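Side-chain contacts in prolyl oligopeptidase (Novosphingobium capsulatum, PDB 1YR2), which probably hydrolyses oligopeptides on the carboxyl side of proline, and more slowly of alanine, as a serine peptidase of the S9A family: residues Leu452-Pro456 / Ala457-Val461; Phe510-Trp513 / Ile514-Gly518. All coordinates share one frame; numbering follows the deposited sequence.

Along the chain, contact 1 comes first: residues 452-461 leave the last sheet of the beta-propeller, whose final strand is 443-446, and turn into strand 459-467, the outermost strand of the eight-stranded mixed sheet of the alpha/beta-hydrolase domain. Contact 2, residues 510-518, follows in series, ending helix 508-514 and leading into strand 519-523 of the same sheet. Each closes a tight local turn, and the two neither nest nor cross. They meet in space, their centres about 11 Å apart: Phe459 of contact 1 lies against Met511, Ile514 and Asp515, with its CZ 3.4 Å from Met511 CE. Helix 508-514 is thereby tied to the edge strand by which the chain enters the sheet after the propeller.

Contact 1 (Leu452-Pro456 / Ala457-Val461)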
loop_
_atom_site.group_PDB
_atom_site.type_symbol
_atom_site.label_atom_id
_atom_site.label_comp_id
_atom_site.label_asym_id
_atom_site.label_seq_id
_atom_site.Cartn_x
_atom_site.Cartn_y
_atom_site.Cartn_z
ATOM N N LEU A 452 -12.604 16.489 -6.244
ATOM C CA LEU A 452 -13.064 15.470 -5.287
ATOM C C LEU A 452 -14.380 15.963 -4.692
ATOM O O LEU A 452 -14.743 17.123 -4.834
ATOM C CB LEU A 452 -12.058 15.307 -4.153
ATOM C CG LEU A 452 -10.640 14.848 -4.551
ATOM C CD1 LEU A 452 -9.801 14.702 -3.351
ATOM C CD2 LEU A 452 -10.755 13.534 -5.281
ATOM N N THR A 453 -15.085 15.090 -3.997
ATOM C CA THR A 453 -16.319 15.498 -3.328
ATOM C C THR A 453 -16.094 16.117 -1.939
ATOM O O THR A 453 -17.059 16.446 -1.238
ATOM C CB THR A 453 -17.277 14.336 -3.191
ATOM O OG1 THR A 453 -16.642 13.296 -2.453
ATOM C CG2 THR A 453 -17.638 13.750 -4.581
ATOM N N PHE A 454 -14.842 16.241 -1.526
ATOM C CA PHE A 454 -14.495 16.876 -0.266
ATOM C C PHE A 454 -13.238 17.674 -0.469
ATOM O O PHE A 454 -12.546 17.512 -1.478
ATOM C CB PHE A 454 -14.322 15.807 0.835
ATOM C CG PHE A 454 -13.201 14.818 0.557
ATOM C CD1 PHE A 454 -13.410 13.671 -0.185
ATOM C CD2 PHE A 454 -11.951 15.061 1.036
ATOM C CE1 PHE A 454 -12.363 12.799 -0.457
ATOM C CE2 PHE A 454 -10.904 14.171 0.779
ATOM C CZ PHE A 454 -11.100 13.063 0.037
ATOM N N ASP A 455 -12.899 18.501 0.513
ATOM C CA ASP A 455 -11.645 19.244 0.511
ATOM C C ASP A 455 -10.687 18.656 1.527
ATOM O O ASP A 455 -10.973 18.743 2.712
ATOM C CB ASP A 455 -11.939 20.694 0.906
ATOM C CG ASP A 455 -10.716 21.604 0.835
ATOM O OD1 ASP A 455 -9.555 21.133 0.660
ATOM O OD2 ASP A 455 -10.843 22.841 0.931
ATOM N N PRO A 456 -9.568 18.084 1.103
ATOM C CA PRO A 456 -8.576 17.552 2.054
ATOM C C PRO A 456 -8.168 18.492 3.208
ATOM O O PRO A 456 -7.966 17.989 4.317
ATOM C CB PRO A 456 -7.374 17.192 1.166
ATOM C CG PRO A 456 -8.031 16.838 -0.130
ATOM C CD PRO A 456 -9.167 17.859 -0.295
ATOM N N ALA A 457 -8.103 19.799 2.984
ATOM C CA ALA A 457 -7.837 20.781 4.055
ATOM C C ALA A 457 -8.956 20.926 5.127
ATOM O O ALA A 457 -8.756 21.589 6.141
ATOM C CB ALA A 457 -7.572 22.143 3.434
ATOM N N ASP A 458 -10.116 20.306 4.921
ATOM C CA ASP A 458 -11.158 20.296 5.929
ATOM C C ASP A 458 -10.967 19.192 6.965
ATOM O O ASP A 458 -11.825 18.986 7.802
ATOM C CB ASP A 458 -12.538 20.104 5.287
ATOM C CG ASP A 458 -13.118 21.384 4.738
ATOM O OD1 ASP A 458 -12.531 22.450 4.969
ATOM O OD2 ASP A 458 -14.186 21.417 4.061
ATOM N N PHE A 459 -9.839 18.494 6.913
ATOM C CA PHE A 459 -9.592 17.372 7.801
ATOM C C PHE A 459 -8.160 17.495 8.315
ATOM O O PHE A 459 -7.317 18.123 7.658
ATOM C CB PHE A 459 -9.728 16.045 7.054
ATOM C CG PHE A 459 -11.031 15.870 6.402
ATOM C CD1 PHE A 459 -11.280 16.449 5.169
ATOM C CD2 PHE A 459 -12.039 15.162 7.031
ATOM C CE1 PHE A 459 -12.551 16.359 4.623
ATOM C CE2 PHE A 459 -13.280 15.042 6.436
ATOM C CZ PHE A 459 -13.501 15.655 5.238
ATOM N N ARG A 460 -7.889 16.847 9.441
ATOM C CA ARG A 460 -6.575 16.851 10.046
ATOM C C ARG A 460 -6.138 15.438 10.388
ATOM O O ARG A 460 -6.903 14.715 11.039
ATOM C CB ARG A 460 -6.675 17.650 11.338
ATOM C CG ARG A 460 -5.384 18.209 11.835
ATOM C CD ARG A 460 -5.567 19.176 13.044
ATOM N NE ARG A 460 -6.078 20.489 12.639
ATOM C CZ ARG A 460 -7.239 21.033 13.027
ATOM N NH1 ARG A 460 -8.074 20.395 13.848
ATOM N NH2 ARG A 460 -7.579 22.236 12.573
ATOM N N VAL A 461 -4.925 15.047 9.971
ATOM C CA VAL A 461 -4.301 13.794 10.430
ATOM C C VAL A 461 -3.345 14.194 11.546
ATOM O O VAL A 461 -2.463 15.029 11.320
ATOM C CB VAL A 461 -3.490 13.119 9.306
ATOM C CG1 VAL A 461 -2.742 11.899 9.787
ATOM C CG2 VAL A 461 -4.400 12.751 8.145
HETATM O O HOH W 1 -14.973 19.049 2.628
#
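Phe454 and Phe459 meet through ring carbons, CD2 of the first 3.9 Å from CE1 of the second, with the ring planes almost perpendicular at 88° and the approach oblique. In Phe454 the first torsion (chi1 62°) sets CG between the backbone N and the carbonyl carbon, which carries the ring back toward Phe459. In Phe459, CG sits beside its own N and anti to its carbonyl carbon (chi1 -57°); the ring edge, in plane, receives two backbone oxygens, Asp455 O 3.4 Å from CD1 and Pro456 O a little farther off. Between the aromatics the chain makes a short 3-10 turn at Pro456-Asp458, bonded from Asp458 N to Asp455 O (2.8 Å) and from Phe459 N to Pro456 O (3.2 Å). The Asp455 side chain adds a bond at the start of this turn: its OD1 takes the N-H of Ala457 at 3.0 Å, met from above the carboxylate plane. This is a linker by which the chain passes from the beta-propeller into strand 459-467, at the edge of the hydrolase sheet. The Asp458 carboxylate comes back alongside Asp455 CB, OD2 being its nearest atom; a water accepts from Asp455 N and donates to Asp458 OD2, while Asp458 OD1 is bonded to Ser726 OG. The two acids stand close, Asp455 OD2 4.4 Å from Asp458 OD1, like charges whose repulsion is probably eased on the Asp458 side by the water and Ser726. Helix 95-105 adds Arg101 and Leu105 against the Phe454 side chain, and Met511 lies against the Phe454 ring as well.

Contact 2 (Phe510-Trp513 / Ile514-Gly518); sequences FMTW and IDSGG
Trp513 O is gripped twice as the helix ends, by Gly518 N at 3.1 Å and by Ser516 N at the same length, the two donors reaching it from opposite faces of the carbonyl plane. Gly518 N is tilted 30° from that plane, whereas Ser516 N stands well above it. With the bond from Gly517 N to Ile514 O, the longer closure makes a Schellman motif, Gly517 supplying the positive phi. One turn earlier the helix pairing is regular: Ile514 N meets Phe510 O at 3.1 Å, and Asp515 N meets Met511 O at 2.8 Å. Thr512 O is taken instead by a side chain: Ser516 OG, placed beside its own N and anti to its carbonyl carbon (chi1 -64°), turns back to donate to it at 2.6 Å. Trp513 swings its indole out to the far end of the turn, where NE1 lies 3.5 Å from Gly518 CA and is itself hydrogen-bonded to Ala519 O; a CB on Gly518 would collide with that nitrogen. An alanine at Trp513 is likely to leave Ala519 O without this donor and to open a gap between Gly518 and Leu713 of helix 699-717. On another side of the helix Met511, bent at chi2 and chi3, brings CE to 3.9 Å from Asp515 CB. The Asp515 carboxylate leads out to salt bridges with Arg101 and Arg481, one through each oxygen, and Thr512 OG1 is bonded to Ala508 O. The last helical carbonyls are thus satisfied within the turn itself, and the Asp515 carboxylate, held by two arginines from separate parts of the fold, is probably stabilised in its charged form.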
loop_
_atom_site.group_PDB
_atom_site.type_symbol
_atom_site.label_atom_id
_atom_site.label_comp_id
_atom_site.label_asym_id
_atom_site.label_seq_id
_atom_site.Cartn_x
_atom_site.Cartn_y
_atom_site.Cartn_z
ATOM N N PHE A 510 -12.584 4.324 5.035
ATOM C CA PHE A 510 -12.275 5.104 6.252
ATOM C C PHE A 510 -12.728 6.546 6.085
ATOM O O PHE A 510 -13.250 7.148 7.036
ATOM C CB PHE A 510 -10.831 5.030 6.667
ATOM C CG PHE A 510 -10.397 3.631 7.095
ATOM C CD1 PHE A 510 -11.313 2.736 7.680
ATOM C CD2 PHE A 510 -9.117 3.219 6.887
ATOM C CE1 PHE A 510 -10.921 1.414 8.010
ATOM C CE2 PHE A 510 -8.707 1.919 7.257
ATOM C CZ PHE A 510 -9.607 1.026 7.794
ATOM N N MET A 511 -12.605 7.068 4.883
ATOM C CA MET A 511 -13.023 8.452 4.608
ATOM C C MET A 511 -14.522 8.653 4.779
ATOM O O MET A 511 -14.980 9.740 5.163
ATOM C CB MET A 511 -12.600 8.848 3.213
ATOM C CG MET A 511 -12.747 10.329 2.889
ATOM S SD MET A 511 -11.575 11.326 3.893
ATOM C CE MET A 511 -12.608 12.603 4.123
ATOM N N THR A 512 -15.287 7.622 4.459
ATOM C CA THR A 512 -16.736 7.647 4.628
ATOM C C THR A 512 -17.062 7.895 6.111
ATOM O O THR A 512 -17.957 8.693 6.437
ATOM C CB THR A 512 -17.356 6.291 4.144
ATOM O OG1 THR A 512 -17.104 6.105 2.748
ATOM C CG2 THR A 512 -18.913 6.253 4.316
ATOM N N TRP A 513 -16.393 7.165 7.006
ATOM C CA TRP A 513 -16.600 7.339 8.435
ATOM C C TRP A 513 -16.203 8.741 8.875
ATOM O O TRP A 513 -16.983 9.407 9.537
ATOM C CB TRP A 513 -15.793 6.321 9.235
ATOM C CG TRP A 513 -15.924 6.340 10.688
ATOM C CD1 TRP A 513 -15.114 6.954 11.577
ATOM C CD2 TRP A 513 -16.932 5.668 11.467
ATOM N NE1 TRP A 513 -15.549 6.718 12.855
ATOM C CE2 TRP A 513 -16.661 5.928 12.818
ATOM C CE3 TRP A 513 -18.013 4.855 11.147
ATOM C CZ2 TRP A 513 -17.412 5.392 13.855
ATOM C CZ3 TRP A 513 -18.773 4.302 12.194
ATOM C CH2 TRP A 513 -18.477 4.596 13.520
ATOM N N ILE A 514 -15.015 9.186 8.498
ATOM C CA ILE A 514 -14.508 10.510 8.911
ATOM C C ILE A 514 -15.390 11.644 8.380
ATOM O O ILE A 514 -15.710 12.593 9.111
ATOM C CB ILE A 514 -13.079 10.680 8.433
ATOM C CG1 ILE A 514 -12.162 9.578 9.043
ATOM C CG2 ILE A 514 -12.594 12.119 8.724
ATOM C CD1 ILE A 514 -10.915 9.299 8.218
ATOM N N ASP A 515 -15.812 11.529 7.116
ATOM C CA ASP A 515 -16.675 12.537 6.519
ATOM C C ASP A 515 -18.155 12.314 6.789
ATOM O O ASP A 515 -19.022 12.962 6.168
ATOM C CB ASP A 515 -16.383 12.689 5.056
ATOM C CG ASP A 515 -16.920 14.007 4.499
ATOM O OD1 ASP A 515 -16.903 15.044 5.210
ATOM O OD2 ASP A 515 -17.382 14.088 3.370
ATOM N N SER A 516 -18.444 11.425 7.754
ATOM C CA SER A 516 -19.769 11.319 8.353
ATOM C C SER A 516 -19.795 11.836 9.819
ATOM O O SER A 516 -20.809 11.745 10.475
ATOM C CB SER A 516 -20.236 9.857 8.273
ATOM O OG SER A 516 -20.387 9.473 6.909
ATOM N N GLY A 517 -18.696 12.429 10.287
ATOM C CA GLY A 517 -18.572 12.957 11.642
ATOM C C GLY A 517 -17.983 12.021 12.697
ATOM O O GLY A 517 -18.137 12.271 13.909
ATOM N N GLY A 518 -17.372 10.912 12.266
ATOM C CA GLY A 518 -16.712 9.997 13.182
ATOM C C GLY A 518 -15.219 10.282 13.229
ATOM O O GLY A 518 -14.677 10.905 12.309
#